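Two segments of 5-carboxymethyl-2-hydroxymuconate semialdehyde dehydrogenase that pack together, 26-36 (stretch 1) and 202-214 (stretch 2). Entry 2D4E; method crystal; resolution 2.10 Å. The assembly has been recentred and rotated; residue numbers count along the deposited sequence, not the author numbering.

Stretch 1, residues 26-36: PALHFIAGEFV
Stretch 2, residues 202-214: PFTATKLAEILKE

A β-hairpin laid on a helix shows how one side of a small sheet can be matched to residues recurring every three or four positions. In 5-carboxymethyl-2-hydroxymuconate semialdehyde dehydrogenase, strands 29-31 and 34-36 flank a type I' turn, and the helix reaching Lys 213 and Glu 214 packs against them. Strand 34-36 runs at 155° to the helix, nearly antiparallel, with axes 10.0 Å apart at closest approach. In register, Ala 27 CA lies 5.8 Å from Thr 206 CA, Phe 30 CA lies 6.7 Å from Ala 209 CA, and Gly 33 CA lies 7.5 Å from Lys 213 CA.

Ala 27 (phi/psi -81/112) points toward the helix; its CB lies 3.4 Å from Thr 206 OG1 and 3.9 Å from Phe 203 CD2, at the edge of that ring (Phe 203 chi1 m). Leu 28, rotamer mt, leads its side chain away but offers its carbonyl: Thr 206, chi1 -80°, donates from OG1 a 3.0 Å hydrogen bond to Leu 28 O, the only hydrogen bond across the contact. His 29 faces away, its N and O bonded to Val 36 O and N at 2.9 Å each.

Phe 30 (-127/107; chi1 t, chi2 77°) turns back toward the helix. Its CB meets Ala 209 CB at 3.9 Å, an apolar contact, and its CE1 reaches Lys 213 CD at 3.8 Å. Ile 31 pairs with Glu 34 across the turn, through Ala 32 (46/45) and Gly 33 (79/14); at Gly 33 a CB would jam against the carbonyl of the residue before. Gly 33 O stands 3.8 Å from Lys 213 NZ, whose chain is extended (ttt) before chi4 swings to p.

Phe 35 (chi1 m, chi2 97°) returns to the same helix face, sharing Thr 206 and Ala 209 with the residues before the turn and adding Glu 210: CE2 is 3.8 Å from Ala 209 CB, with Thr 206 O at the ring edge, 3.7 Å from CE2, while CZ approaches Glu 210 CG at 3.4 Å.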

ATOM      1  N   PRO C  26      25.947  41.692  -1.976  1.00 34.64           N
ATOM      2  CA  PRO C  26      26.358  40.631  -1.051  1.00 32.13           C
ATOM      3  C   PRO C  26      25.190  39.659  -0.891  1.00 30.42           C
ATOM      4  O   PRO C  26      24.032  40.077  -0.884  1.00 31.43           O
ATOM      5  CB  PRO C  26      26.645  41.390   0.244  1.00 30.70           C
ATOM      6  CG  PRO C  26      27.057  42.757  -0.244  1.00 34.52           C
ATOM      7  CD  PRO C  26      26.061  43.019  -1.346  1.00 31.27           C
ATOM      8  N   ALA C  27      25.483  38.368  -0.783  1.00 27.42           N
ATOM      9  CA  ALA C  27      24.428  37.368  -0.612  1.00 24.82           C
ATOM     10  C   ALA C  27      24.040  37.363   0.866  1.00 19.30           C
ATOM     11  O   ALA C  27      24.827  36.955   1.718  1.00 25.79           O
ATOM     12  CB  ALA C  27      24.935  35.993  -1.039  1.00 20.55           C
ATOM     13  N   LEU C  28      22.828  37.813   1.171  1.00 19.96           N
ATOM     14  CA  LEU C  28      22.380  37.890   2.562  1.00 20.27           C
ATOM     15  C   LEU C  28      21.532  36.721   3.046  1.00 23.47           C
ATOM     16  O   LEU C  28      21.065  35.895   2.261  1.00 23.57           O
ATOM     17  CB  LEU C  28      21.596  39.187   2.779  1.00 20.37           C
ATOM     18  CG  LEU C  28      22.312  40.498   2.429  1.00 20.21           C
ATOM     19  CD1 LEU C  28      21.350  41.667   2.571  1.00 17.26           C
ATOM     20  CD2 LEU C  28      23.512  40.675   3.336  1.00 18.83           C
ATOM     21  N   HIS C  29      21.342  36.661   4.359  1.00 25.12           N
ATOM     22  CA  HIS C  29      20.516  35.630   4.965  1.00 23.50           C
ATOM     23  C   HIS C  29      19.078  36.061   4.729  1.00 24.83           C
ATOM     24  O   HIS C  29      18.814  37.214   4.393  1.00 19.73           O
ATOM     25  CB  HIS C  29      20.713  35.567   6.487  1.00 21.55           C
ATOM     26  CG  HIS C  29      22.141  35.535   6.927  1.00 19.66           C
ATOM     27  ND1 HIS C  29      23.005  34.513   6.594  1.00 17.94           N
ATOM     28  CD2 HIS C  29      22.850  36.389   7.707  1.00 20.90           C
ATOM     29  CE1 HIS C  29      24.183  34.738   7.152  1.00 18.53           C
ATOM     30  NE2 HIS C  29      24.115  35.869   7.831  1.00 21.29           N
ATOM     31  N   PHE C  30      18.152  35.126   4.887  1.00 24.55           N
ATOM     32  CA  PHE C  30      16.741  35.443   4.775  1.00 23.10           C
ATOM     33  C   PHE C  30      16.161  34.893   6.071  1.00 24.71           C
ATOM     34  O   PHE C  30      16.059  33.678   6.257  1.00 22.03           O
ATOM     35  CB  PHE C  30      16.077  34.762   3.582  1.00 19.83           C
ATOM     36  CG  PHE C  30      14.692  35.270   3.319  1.00 21.38           C
ATOM     37  CD1 PHE C  30      14.501  36.499   2.691  1.00 19.35           C
ATOM     38  CD2 PHE C  30      13.576  34.563   3.765  1.00 21.07           C
ATOM     39  CE1 PHE C  30      13.220  37.020   2.511  1.00 20.33           C
ATOM     40  CE2 PHE C  30      12.287  35.075   3.592  1.00 18.40           C
ATOM     41  CZ  PHE C  30      12.111  36.307   2.964  1.00 22.22           C
ATOM     42  N   ILE C  31      15.799  35.797   6.971  1.00 22.36           N
ATOM     43  CA  ILE C  31      15.273  35.413   8.270  1.00 23.10           C
ATOM     44  C   ILE C  31      13.972  36.131   8.589  1.00 25.13           C
ATOM     45  O   ILE C  31      13.841  37.334   8.359  1.00 26.25           O
ATOM     46  CB  ILE C  31      16.321  35.715   9.361  1.00 21.48           C
ATOM     47  CG1 ILE C  31      17.608  34.945   9.045  1.00 19.62           C
ATOM     48  CG2 ILE C  31      15.777  35.349  10.733  1.00 24.22           C
ATOM     49  CD1 ILE C  31      18.778  35.295   9.926  1.00 19.89           C
ATOM     50  N   ALA C  32      13.007  35.382   9.109  1.00 25.28           N
ATOM     51  CA  ALA C  32      11.714  35.942   9.468  1.00 23.59           C
ATOM     52  C   ALA C  32      11.151  36.852   8.368  1.00 27.20           C
ATOM     53  O   ALA C  32      10.675  37.954   8.644  1.00 28.84           O
ATOM     54  CB  ALA C  32      11.831  36.714  10.783  1.00 15.26           C
ATOM     55  N   GLY C  33      11.231  36.395   7.122  1.00 25.37           N
ATOM     56  CA  GLY C  33      10.687  37.163   6.011  1.00 24.75           C
ATOM     57  C   GLY C  33      11.456  38.346   5.441  1.00 23.40           C
ATOM     58  O   GLY C  33      10.888  39.122   4.677  1.00 23.04           O
ATOM     59  N   GLU C  34      12.734  38.487   5.782  1.00 24.85           N
ATOM     60  CA  GLU C  34      13.533  39.603   5.278  1.00 29.04           C
ATOM     61  C   GLU C  34      14.986  39.220   5.028  1.00 28.64           C
ATOM     62  O   GLU C  34      15.527  38.337   5.700  1.00 20.08           O
ATOM     63  CB  GLU C  34      13.533  40.766   6.281  1.00 32.13           C
ATOM     64  CG  GLU C  34      12.195  41.441   6.514  1.00 49.74           C
ATOM     65  CD  GLU C  34      12.310  42.621   7.471  1.00 63.05           C
ATOM     66  OE1 GLU C  34      11.270  43.251   7.773  1.00 66.99           O
ATOM     67  OE2 GLU C  34      13.445  42.918   7.920  1.00 63.79           O
ATOM     68  N   PHE C  35      15.617  39.889   4.064  1.00 22.59           N
ATOM     69  CA  PHE C  35      17.028  39.641   3.795  1.00 23.88           C
ATOM     70  C   PHE C  35      17.816  40.492   4.781  1.00 23.23           C
ATOM     71  O   PHE C  35      17.579  41.691   4.904  1.00 22.06           O
ATOM     72  CB  PHE C  35      17.403  40.024   2.363  1.00 23.59           C
ATOM     73  CG  PHE C  35      16.953  39.024   1.342  1.00 26.04           C
ATOM     74  CD1 PHE C  35      15.772  39.215   0.631  1.00 24.45           C
ATOM     75  CD2 PHE C  35      17.692  37.864   1.121  1.00 21.46           C
ATOM     76  CE1 PHE C  35      15.332  38.256  -0.287  1.00 29.60           C
ATOM     77  CE2 PHE C  35      17.263  36.903   0.208  1.00 19.62           C
ATOM     78  CZ  PHE C  35      16.083  37.097  -0.496  1.00 24.53           C
ATOM     79  N   VAL C  36      18.743  39.867   5.496  1.00 24.26           N
ATOM     80  CA  VAL C  36      19.544  40.587   6.473  1.00 23.88           C
ATOM     81  C   VAL C  36      20.974  40.074   6.518  1.00 25.33           C
ATOM     82  O   VAL C  36      21.243  38.919   6.183  1.00 23.75           O
ATOM     83  CB  VAL C  36      18.958  40.448   7.897  1.00 25.76           C
ATOM     84  CG1 VAL C  36      17.517  40.947   7.929  1.00 22.68           C
ATOM     85  CG2 VAL C  36      19.044  38.993   8.349  1.00 22.25           C
ATOM     86  N   PRO C 202      27.493  29.748  -2.362  1.00 14.30           N
ATOM     87  CA  PRO C 202      26.361  30.344  -1.647  1.00 15.62           C
ATOM     88  C   PRO C 202      25.323  31.155  -2.413  1.00 20.03           C
ATOM     89  O   PRO C 202      24.166  31.229  -2.000  1.00 19.70           O
ATOM     90  CB  PRO C 202      27.057  31.203  -0.607  1.00 16.55           C
ATOM     91  CG  PRO C 202      28.180  31.786  -1.420  1.00 17.43           C
ATOM     92  CD  PRO C 202      28.695  30.596  -2.226  1.00 15.27           C
ATOM     93  N   PHE C 203      25.730  31.762  -3.521  1.00 21.47           N
ATOM     94  CA  PHE C 203      24.846  32.635  -4.293  1.00 19.97           C
ATOM     95  C   PHE C 203      23.467  32.130  -4.701  1.00 19.87           C
ATOM     96  O   PHE C 203      22.466  32.810  -4.468  1.00 22.94           O
ATOM     97  CB  PHE C 203      25.600  33.138  -5.523  1.00 24.88           C
ATOM     98  CG  PHE C 203      26.861  33.865  -5.182  1.00 24.01           C
ATOM     99  CD1 PHE C 203      28.041  33.596  -5.861  1.00 23.81           C
ATOM    100  CD2 PHE C 203      26.882  34.777  -4.132  1.00 27.09           C
ATOM    101  CE1 PHE C 203      29.231  34.222  -5.493  1.00 24.31           C
ATOM    102  CE2 PHE C 203      28.065  35.405  -3.758  1.00 24.87           C
ATOM    103  CZ  PHE C 203      29.240  35.125  -4.440  1.00 20.93           C
ATOM    104  N   THR C 204      23.408  30.956  -5.315  1.00 15.94           N
ATOM    105  CA  THR C 204      22.139  30.399  -5.759  1.00 18.43           C
ATOM    106  C   THR C 204      21.079  30.305  -4.648  1.00 19.91           C
ATOM    107  O   THR C 204      19.891  30.483  -4.908  1.00 18.32           O
ATOM    108  CB  THR C 204      22.354  29.001  -6.372  1.00 22.15           C
ATOM    109  OG1 THR C 204      23.273  29.102  -7.469  1.00 27.89           O
ATOM    110  CG2 THR C 204      21.036  28.424  -6.865  1.00 19.17           C
ATOM    111  N   ALA C 205      21.506  30.027  -3.420  1.00 16.06           N
ATOM    112  CA  ALA C 205      20.573  29.910  -2.304  1.00 18.57           C
ATOM    113  C   ALA C 205      19.914  31.253  -1.977  1.00 20.22           C
ATOM    114  O   ALA C 205      18.711  31.317  -1.731  1.00 23.34           O
ATOM    115  CB  ALA C 205      21.294  29.354  -1.072  1.00 11.11           C
ATOM    116  N   THR C 206      20.695  32.325  -1.965  1.00 21.53           N
ATOM    117  CA  THR C 206      20.132  33.642  -1.688  1.00 19.10           C
ATOM    118  C   THR C 206      19.137  33.989  -2.794  1.00 22.84           C
ATOM    119  O   THR C 206      18.098  34.602  -2.539  1.00 23.92           O
ATOM    120  CB  THR C 206      21.235  34.718  -1.613  1.00 22.07           C
ATOM    121  OG1 THR C 206      21.859  34.669  -0.320  1.00 18.40           O
ATOM    122  CG2 THR C 206      20.652  36.107  -1.852  1.00 14.04           C
ATOM    123  N   LYS C 207      19.452  33.579  -4.020  1.00 20.30           N
ATOM    124  CA  LYS C 207      18.573  33.828  -5.157  1.00 22.58           C
ATOM    125  C   LYS C 207      17.263  33.051  -4.977  1.00 23.48           C
ATOM    126  O   LYS C 207      16.170  33.567  -5.244  1.00 17.87           O
ATOM    127  CB  LYS C 207      19.261  33.400  -6.458  1.00 18.69           C
ATOM    128  CG  LYS C 207      18.432  33.647  -7.711  1.00 22.41           C
ATOM    129  CD  LYS C 207      18.133  35.131  -7.919  1.00 24.19           C
ATOM    130  CE  LYS C 207      17.360  35.346  -9.211  1.00 30.48           C
ATOM    131  NZ  LYS C 207      17.181  36.787  -9.533  1.00 36.42           N
ATOM    132  N   LEU C 208      17.387  31.809  -4.520  1.00 18.68           N
ATOM    133  CA  LEU C 208      16.238  30.956  -4.285  1.00 16.20           C
ATOM    134  C   LEU C 208      15.337  31.610  -3.243  1.00 18.76           C
ATOM    135  O   LEU C 208      14.113  31.605  -3.378  1.00 18.51           O
ATOM    136  CB  LEU C 208      16.694  29.575  -3.798  1.00 20.12           C
ATOM    137  CG  LEU C 208      15.589  28.582  -3.416  1.00 19.96           C
ATOM    138  CD1 LEU C 208      14.669  28.349  -4.613  1.00 15.32           C
ATOM    139  CD2 LEU C 208      16.222  27.264  -2.940  1.00 18.10           C
ATOM    140  N   ALA C 209      15.941  32.171  -2.201  1.00 16.03           N
ATOM    141  CA  ALA C 209      15.157  32.842  -1.169  1.00 20.75           C
ATOM    142  C   ALA C 209      14.381  34.002  -1.799  1.00 22.00           C
ATOM    143  O   ALA C 209      13.225  34.242  -1.452  1.00 20.03           O
ATOM    144  CB  ALA C 209      16.059  33.361  -0.064  1.00 12.30           C
ATOM    145  N   GLU C 210      15.011  34.710  -2.732  1.00 19.53           N
ATOM    146  CA  GLU C 210      14.341  35.830  -3.391  1.00 24.42           C
ATOM    147  C   GLU C 210      13.082  35.318  -4.071  1.00 21.45           C
ATOM    148  O   GLU C 210      12.012  35.916  -3.957  1.00 23.16           O
ATOM    149  CB  GLU C 210      15.254  36.481  -4.434  1.00 18.06           C
ATOM    150  CG  GLU C 210      16.489  37.147  -3.851  1.00 26.79           C
ATOM    151  CD  GLU C 210      17.284  37.920  -4.889  1.00 28.36           C
ATOM    152  OE1 GLU C 210      18.391  38.393  -4.558  1.00 30.87           O
ATOM    153  OE2 GLU C 210      16.800  38.061  -6.032  1.00 30.99           O
ATOM    154  N   ILE C 211      13.223  34.197  -4.767  1.00 19.74           N
ATOM    155  CA  ILE C 211      12.112  33.589  -5.472  1.00 15.59           C
ATOM    156  C   ILE C 211      11.009  33.135  -4.520  1.00 18.33           C
ATOM    157  O   ILE C 211       9.834  33.376  -4.779  1.00 18.07           O
ATOM    158  CB  ILE C 211      12.601  32.403  -6.327  1.00 18.96           C
ATOM    159  CG1 ILE C 211      13.478  32.937  -7.467  1.00 22.57           C
ATOM    160  CG2 ILE C 211      11.415  31.613  -6.869  1.00 14.31           C
ATOM    161  CD1 ILE C 211      14.159  31.868  -8.287  1.00 18.67           C
ATOM    162  N   LEU C 212      11.370  32.477  -3.424  1.00 19.85           N
ATOM    163  CA  LEU C 212      10.346  32.043  -2.483  1.00 19.87           C
ATOM    164  C   LEU C 212       9.622  33.252  -1.905  1.00 21.98           C
ATOM    165  O   LEU C 212       8.446  33.166  -1.557  1.00 21.85           O
ATOM    166  CB  LEU C 212      10.948  31.194  -1.361  1.00 16.89           C
ATOM    167  CG  LEU C 212      10.884  29.687  -1.647  1.00 24.15           C
ATOM    168  CD1 LEU C 212      11.623  29.368  -2.949  1.00 21.76           C
ATOM    169  CD2 LEU C 212      11.474  28.910  -0.486  1.00 16.76           C
ATOM    170  N   LYS C 213      10.320  34.381  -1.806  1.00 23.43           N
ATOM    171  CA  LYS C 213       9.692  35.590  -1.294  1.00 25.87           C
ATOM    172  C   LYS C 213       8.779  36.148  -2.383  1.00 26.27           C
ATOM    173  O   LYS C 213       7.733  36.720  -2.091  1.00 27.11           O
ATOM    174  CB  LYS C 213      10.737  36.641  -0.907  1.00 27.69           C
ATOM    175  CG  LYS C 213      10.123  37.963  -0.448  1.00 26.35           C
ATOM    176  CD  LYS C 213      11.189  38.980  -0.071  1.00 36.59           C
ATOM    177  CE  LYS C 213      10.593  40.367   0.191  1.00 44.75           C
ATOM    178  NZ  LYS C 213       9.618  40.371   1.322  1.00 49.15           N
ATOM    179  N   GLU C 214       9.180  35.981  -3.641  1.00 24.15           N
ATOM    180  CA  GLU C 214       8.367  36.456  -4.748  1.00 23.45           C
ATOM    181  C   GLU C 214       7.102  35.602  -4.835  1.00 26.01           C
ATOM    182  O   GLU C 214       6.073  36.049  -5.348  1.00 26.55           O
ATOM    183  CB  GLU C 214       9.136  36.380  -6.073  1.00 23.19           C
ATOM    184  CG  GLU C 214       8.363  36.976  -7.250  1.00 21.00           C
ATOM    185  CD  GLU C 214       9.103  36.882  -8.578  1.00 25.99           C
ATOM    186  OE1 GLU C 214       8.546  37.333  -9.600  1.00 33.14           O
ATOM    187  OE2 GLU C 214      10.235  36.361  -8.611  1.00 27.67           O
TER